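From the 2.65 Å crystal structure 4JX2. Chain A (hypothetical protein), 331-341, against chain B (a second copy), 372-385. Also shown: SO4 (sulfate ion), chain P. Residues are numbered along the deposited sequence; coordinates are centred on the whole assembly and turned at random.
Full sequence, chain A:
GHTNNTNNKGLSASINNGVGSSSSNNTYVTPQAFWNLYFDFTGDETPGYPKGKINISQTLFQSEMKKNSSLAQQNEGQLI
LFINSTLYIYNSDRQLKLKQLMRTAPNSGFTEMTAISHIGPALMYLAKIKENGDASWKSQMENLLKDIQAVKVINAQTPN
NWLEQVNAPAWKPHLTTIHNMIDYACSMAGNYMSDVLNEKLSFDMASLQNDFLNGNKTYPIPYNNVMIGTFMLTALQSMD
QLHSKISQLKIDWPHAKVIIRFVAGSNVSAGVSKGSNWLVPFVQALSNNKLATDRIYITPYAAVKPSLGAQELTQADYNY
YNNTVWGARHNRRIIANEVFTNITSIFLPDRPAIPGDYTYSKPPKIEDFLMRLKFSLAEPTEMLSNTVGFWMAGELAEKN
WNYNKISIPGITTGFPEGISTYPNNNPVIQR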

# COMPACT_ATOMS: atom_id res chain seq x y z
N ASN A 331 -1.57 14.13 -12.25
CA ASN A 331 -2.10 15.49 -12.22
C ASN A 331 -1.95 16.12 -10.84
O ASN A 331 -1.62 17.30 -10.77
CB ASN A 331 -3.55 15.54 -12.69
CG ASN A 331 -3.67 16.00 -14.12
OD1 ASN A 331 -3.90 15.22 -15.05
ND2 ASN A 331 -3.48 17.29 -14.33
N ARG A 332 -2.13 15.33 -9.76
CA ARG A 332 -1.94 15.78 -8.38
C ARG A 332 -0.44 16.21 -8.12
O ARG A 332 -0.24 17.20 -7.41
CB ARG A 332 -2.41 14.73 -7.37
CG ARG A 332 -3.91 14.76 -7.17
CD ARG A 332 -4.41 13.45 -6.63
NE ARG A 332 -4.23 13.33 -5.18
CZ ARG A 332 -5.21 13.47 -4.28
NH1 ARG A 332 -6.45 13.71 -4.68
NH2 ARG A 332 -4.96 13.34 -2.99
N ARG A 333 0.58 15.53 -8.76
CA ARG A 333 1.99 15.96 -8.62
C ARG A 333 2.17 17.31 -9.24
O ARG A 333 2.85 18.16 -8.68
CB ARG A 333 2.99 15.00 -9.28
CG ARG A 333 3.13 13.61 -8.69
CD ARG A 333 4.35 12.96 -9.32
NE ARG A 333 4.44 11.51 -9.10
CZ ARG A 333 4.98 10.95 -8.03
NH1 ARG A 333 5.44 11.71 -7.04
NH2 ARG A 333 5.05 9.63 -7.93
N ILE A 334 1.58 17.49 -10.43
CA ILE A 334 1.66 18.72 -11.20
C ILE A 334 0.95 19.86 -10.46
O ILE A 334 1.53 20.94 -10.34
CB ILE A 334 1.12 18.51 -12.64
CG1 ILE A 334 1.97 17.45 -13.37
CG2 ILE A 334 1.09 19.84 -13.44
CD1 ILE A 334 1.36 16.87 -14.68
N ILE A 335 -0.27 19.60 -9.93
CA ILE A 335 -1.03 20.61 -9.19
C ILE A 335 -0.23 21.05 -7.97
O ILE A 335 -0.04 22.24 -7.79
CB ILE A 335 -2.48 20.19 -8.83
CG1 ILE A 335 -3.35 20.06 -10.12
CG2 ILE A 335 -3.13 21.19 -7.85
CD1 ILE A 335 -4.56 19.03 -9.99
N ALA A 336 0.27 20.11 -7.17
CA ALA A 336 1.05 20.45 -5.98
C ALA A 336 2.28 21.31 -6.29
O ALA A 336 2.49 22.35 -5.65
CB ALA A 336 1.48 19.18 -5.27
N ASN A 337 3.05 20.93 -7.31
CA ASN A 337 4.27 21.65 -7.64
C ASN A 337 4.02 22.93 -8.36
O ASN A 337 4.73 23.89 -8.09
CB ASN A 337 5.25 20.77 -8.41
CG ASN A 337 5.97 19.81 -7.47
OD1 ASN A 337 5.48 18.69 -7.18
ND2 ASN A 337 7.09 20.26 -6.88
N GLU A 338 3.04 22.98 -9.26
CA GLU A 338 2.80 24.21 -10.01
C GLU A 338 1.90 25.20 -9.26
O GLU A 338 2.07 26.40 -9.48
CB GLU A 338 2.24 23.91 -11.40
CG GLU A 338 3.24 23.19 -12.30
CD GLU A 338 2.87 22.98 -13.75
OE1 GLU A 338 1.94 23.66 -14.25
OE2 GLU A 338 3.53 22.15 -14.41
N VAL A 339 1.00 24.74 -8.38
CA VAL A 339 0.09 25.65 -7.67
C VAL A 339 0.61 25.99 -6.24
O VAL A 339 0.50 27.16 -5.83
CB VAL A 339 -1.37 25.10 -7.63
CG1 VAL A 339 -2.33 26.09 -6.99
CG2 VAL A 339 -1.86 24.74 -9.03
N PHE A 340 1.16 25.02 -5.49
CA PHE A 340 1.63 25.30 -4.11
C PHE A 340 3.12 25.68 -4.08
O PHE A 340 3.87 25.19 -3.23
CB PHE A 340 1.33 24.10 -3.18
CG PHE A 340 -0.14 23.77 -2.99
CD1 PHE A 340 -0.88 23.19 -4.01
CD2 PHE A 340 -0.77 24.00 -1.77
CE1 PHE A 340 -2.25 22.91 -3.85
CE2 PHE A 340 -2.13 23.71 -1.60
CZ PHE A 340 -2.86 23.16 -2.64
N THR A 341 3.53 26.60 -4.97
CA THR A 341 4.92 27.07 -5.09
C THR A 341 5.39 27.90 -3.92
O THR A 341 6.57 28.24 -3.86
CB THR A 341 5.13 27.88 -6.38
OG1 THR A 341 4.28 29.04 -6.39
CG2 THR A 341 4.96 27.05 -7.62
N ARG B 372 3.05 19.59 4.97
CA ARG B 372 2.47 18.27 4.96
C ARG B 372 1.30 18.20 4.00
O ARG B 372 1.14 17.17 3.35
CB ARG B 372 2.08 17.82 6.37
CG ARG B 372 1.77 16.32 6.49
CD ARG B 372 2.94 15.45 6.16
NE ARG B 372 2.68 14.07 6.53
CZ ARG B 372 2.90 13.55 7.73
NH1 ARG B 372 3.39 14.30 8.70
NH2 ARG B 372 2.62 12.27 7.96
N LEU B 373 0.54 19.30 3.86
CA LEU B 373 -0.58 19.38 2.92
C LEU B 373 -0.06 19.24 1.48
O LEU B 373 -0.61 18.43 0.72
CB LEU B 373 -1.34 20.71 3.13
CG LEU B 373 -2.45 21.02 2.12
CD1 LEU B 373 -3.57 20.00 2.18
CD2 LEU B 373 -2.95 22.42 2.29
N LYS B 374 1.01 19.97 1.12
CA LYS B 374 1.63 19.89 -0.21
C LYS B 374 2.11 18.47 -0.50
O LYS B 374 1.86 17.92 -1.58
CB LYS B 374 2.80 20.89 -0.32
CG LYS B 374 3.37 20.99 -1.74
CD LYS B 374 4.48 22.01 -1.88
CE LYS B 374 5.05 22.03 -3.27
NZ LYS B 374 6.18 22.98 -3.40
N PHE B 375 2.81 17.86 0.49
CA PHE B 375 3.37 16.53 0.41
C PHE B 375 2.27 15.50 0.20
O PHE B 375 2.36 14.71 -0.74
CB PHE B 375 4.20 16.23 1.65
CG PHE B 375 4.91 14.90 1.60
CD1 PHE B 375 6.05 14.74 0.82
CD2 PHE B 375 4.44 13.81 2.33
CE1 PHE B 375 6.72 13.52 0.78
CE2 PHE B 375 5.08 12.57 2.24
CZ PHE B 375 6.22 12.44 1.47
N SER B 376 1.23 15.53 1.04
CA SER B 376 0.06 14.65 0.95
C SER B 376 -0.68 14.75 -0.40
O SER B 376 -1.20 13.73 -0.88
CB SER B 376 -0.92 14.97 2.06
OG SER B 376 -0.20 15.11 3.27
N LEU B 377 -0.70 15.95 -1.02
CA LEU B 377 -1.35 16.12 -2.32
C LEU B 377 -0.45 15.59 -3.46
O LEU B 377 -0.97 14.90 -4.33
CB LEU B 377 -1.78 17.58 -2.59
CG LEU B 377 -2.33 17.89 -3.99
CD1 LEU B 377 -3.68 17.17 -4.27
CD2 LEU B 377 -2.39 19.38 -4.26
N ALA B 378 0.85 15.89 -3.44
CA ALA B 378 1.79 15.48 -4.51
C ALA B 378 2.08 13.98 -4.56
O ALA B 378 2.20 13.43 -5.66
CB ALA B 378 3.11 16.22 -4.38
N GLU B 379 2.22 13.33 -3.37
CA GLU B 379 2.60 11.93 -3.24
C GLU B 379 1.46 10.89 -3.42
O GLU B 379 0.48 10.88 -2.67
CB GLU B 379 3.28 11.72 -1.90
CG GLU B 379 4.65 12.35 -1.88
CD GLU B 379 5.58 11.80 -2.94
OE1 GLU B 379 5.66 10.56 -3.07
OE2 GLU B 379 6.17 12.62 -3.68
N PRO B 380 1.64 9.94 -4.39
CA PRO B 380 0.59 8.93 -4.64
C PRO B 380 0.28 8.05 -3.43
O PRO B 380 -0.84 7.55 -3.31
CB PRO B 380 1.17 8.08 -5.78
CG PRO B 380 2.65 8.35 -5.77
CD PRO B 380 2.77 9.78 -5.34
N THR B 381 1.27 7.86 -2.56
CA THR B 381 1.18 7.04 -1.35
C THR B 381 0.34 7.69 -0.26
O THR B 381 -0.14 7.00 0.64
CB THR B 381 2.59 6.75 -0.82
OG1 THR B 381 3.24 7.99 -0.50
CG2 THR B 381 3.44 5.94 -1.81
N GLU B 382 0.16 9.01 -0.33
CA GLU B 382 -0.52 9.81 0.68
C GLU B 382 -1.98 10.14 0.37
O GLU B 382 -2.41 10.22 -0.78
CB GLU B 382 0.22 11.13 0.87
CG GLU B 382 1.70 11.02 1.18
CD GLU B 382 2.05 10.07 2.31
OE1 GLU B 382 1.58 10.30 3.45
OE2 GLU B 382 2.77 9.09 2.04
N MSE B 383 -2.72 10.38 1.46
CA MSE B 383 -4.08 10.85 1.66
C MSE B 383 -4.01 12.31 2.11
O MSE B 383 -3.12 12.63 2.90
CB MSE B 383 -4.63 10.02 2.84
CG MSE B 383 -5.96 9.38 2.64
SE MSE B 383 -5.93 7.64 3.57
CE MSE B 383 -5.07 8.00 5.33
N LEU B 384 -4.94 13.18 1.70
CA LEU B 384 -4.91 14.58 2.17
C LEU B 384 -5.09 14.68 3.69
O LEU B 384 -4.52 15.58 4.30
CB LEU B 384 -5.96 15.46 1.47
CG LEU B 384 -5.61 15.94 0.04
CD1 LEU B 384 -6.74 16.72 -0.56
CD2 LEU B 384 -4.35 16.79 0.04
N SER B 385 -5.85 13.75 4.31
CA SER B 385 -6.09 13.73 5.76
C SER B 385 -4.79 13.47 6.58
O SER B 385 -4.78 13.76 7.77
CB SER B 385 -7.16 12.72 6.13
OG SER B 385 -6.94 11.46 5.52
S SO4 P . -7.48 12.29 -0.82
O1 SO4 P . -8.10 12.55 0.46
O2 SO4 P . -7.83 13.34 -1.77
O3 SO4 P . -6.03 12.26 -0.63
O4 SO4 P . -7.97 10.99 -1.30
O HOH W 1 -2.38 12.36 -2.91
O HOH W 2 6.55 24.06 -5.97

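The two helices, A 331-339 and B 372-378, run nearly antiparallel, at 152° between their N-to-C directions, and their axes approach to 8.4 Å. At this approach two alanines meet. A:Ala336 points toward chain B, and its CB lies 3.5 Å from CB of B:Ala378, so two methyl groups meet directly. The CA atoms of A:Arg333 and B:Ala378 are only 4.1 Å apart, and CG of A:Arg333 rests 3.2 Å from O of B:Ala378.

The main bump from chain B is B:Leu377. Its CD2 enters a hollow formed by A:Ile335, A:Ala336 and A:Phe340, lying 4.1 Å from CG2 of A:Ile335, 4.0 Å from CB of A:Ala336 and 3.6 Å from CE1 of A:Phe340. The other methyl of B:Leu377, CD1, covers one face of the A:Arg332 guanidinium, and B:Leu377 CD1 sits 3.8 Å from A:Arg332 CG. The A:Phe340 ring in turn reaches B:Leu373, with CE2 of A:Phe340 4.2 Å from CD2 of B:Leu373.

B:Lys374, all-trans, stretches along the end of the chain A helix. Its CE passes 3.5 Å from O of A:Ala336, and its NZ gives a weak hydrogen bond to O of A:Phe340 (3.2 Å). Water 2 links the same NZ to O of A:Asn337, at 2.8 Å from each.

Beyond the alanines, the A:Arg333 guanidinium lays one face over B:Pro380, with NH2 of A:Arg333 3.5 Å from CD of B:Pro380, while NH1 forms a long salt bridge to OE2 of B:Glu379 (3.6 Å). At A:Arg332 the contact is polar as well: water 1 accepts from NH2 (2.8 Å), and a sulfate, probably from the crystallisation liquor, accepts from A:Arg332 NH1 at O2 (3.2 Å) and from B:Leu384 N at O3 (2.7 Å), bridging the chains.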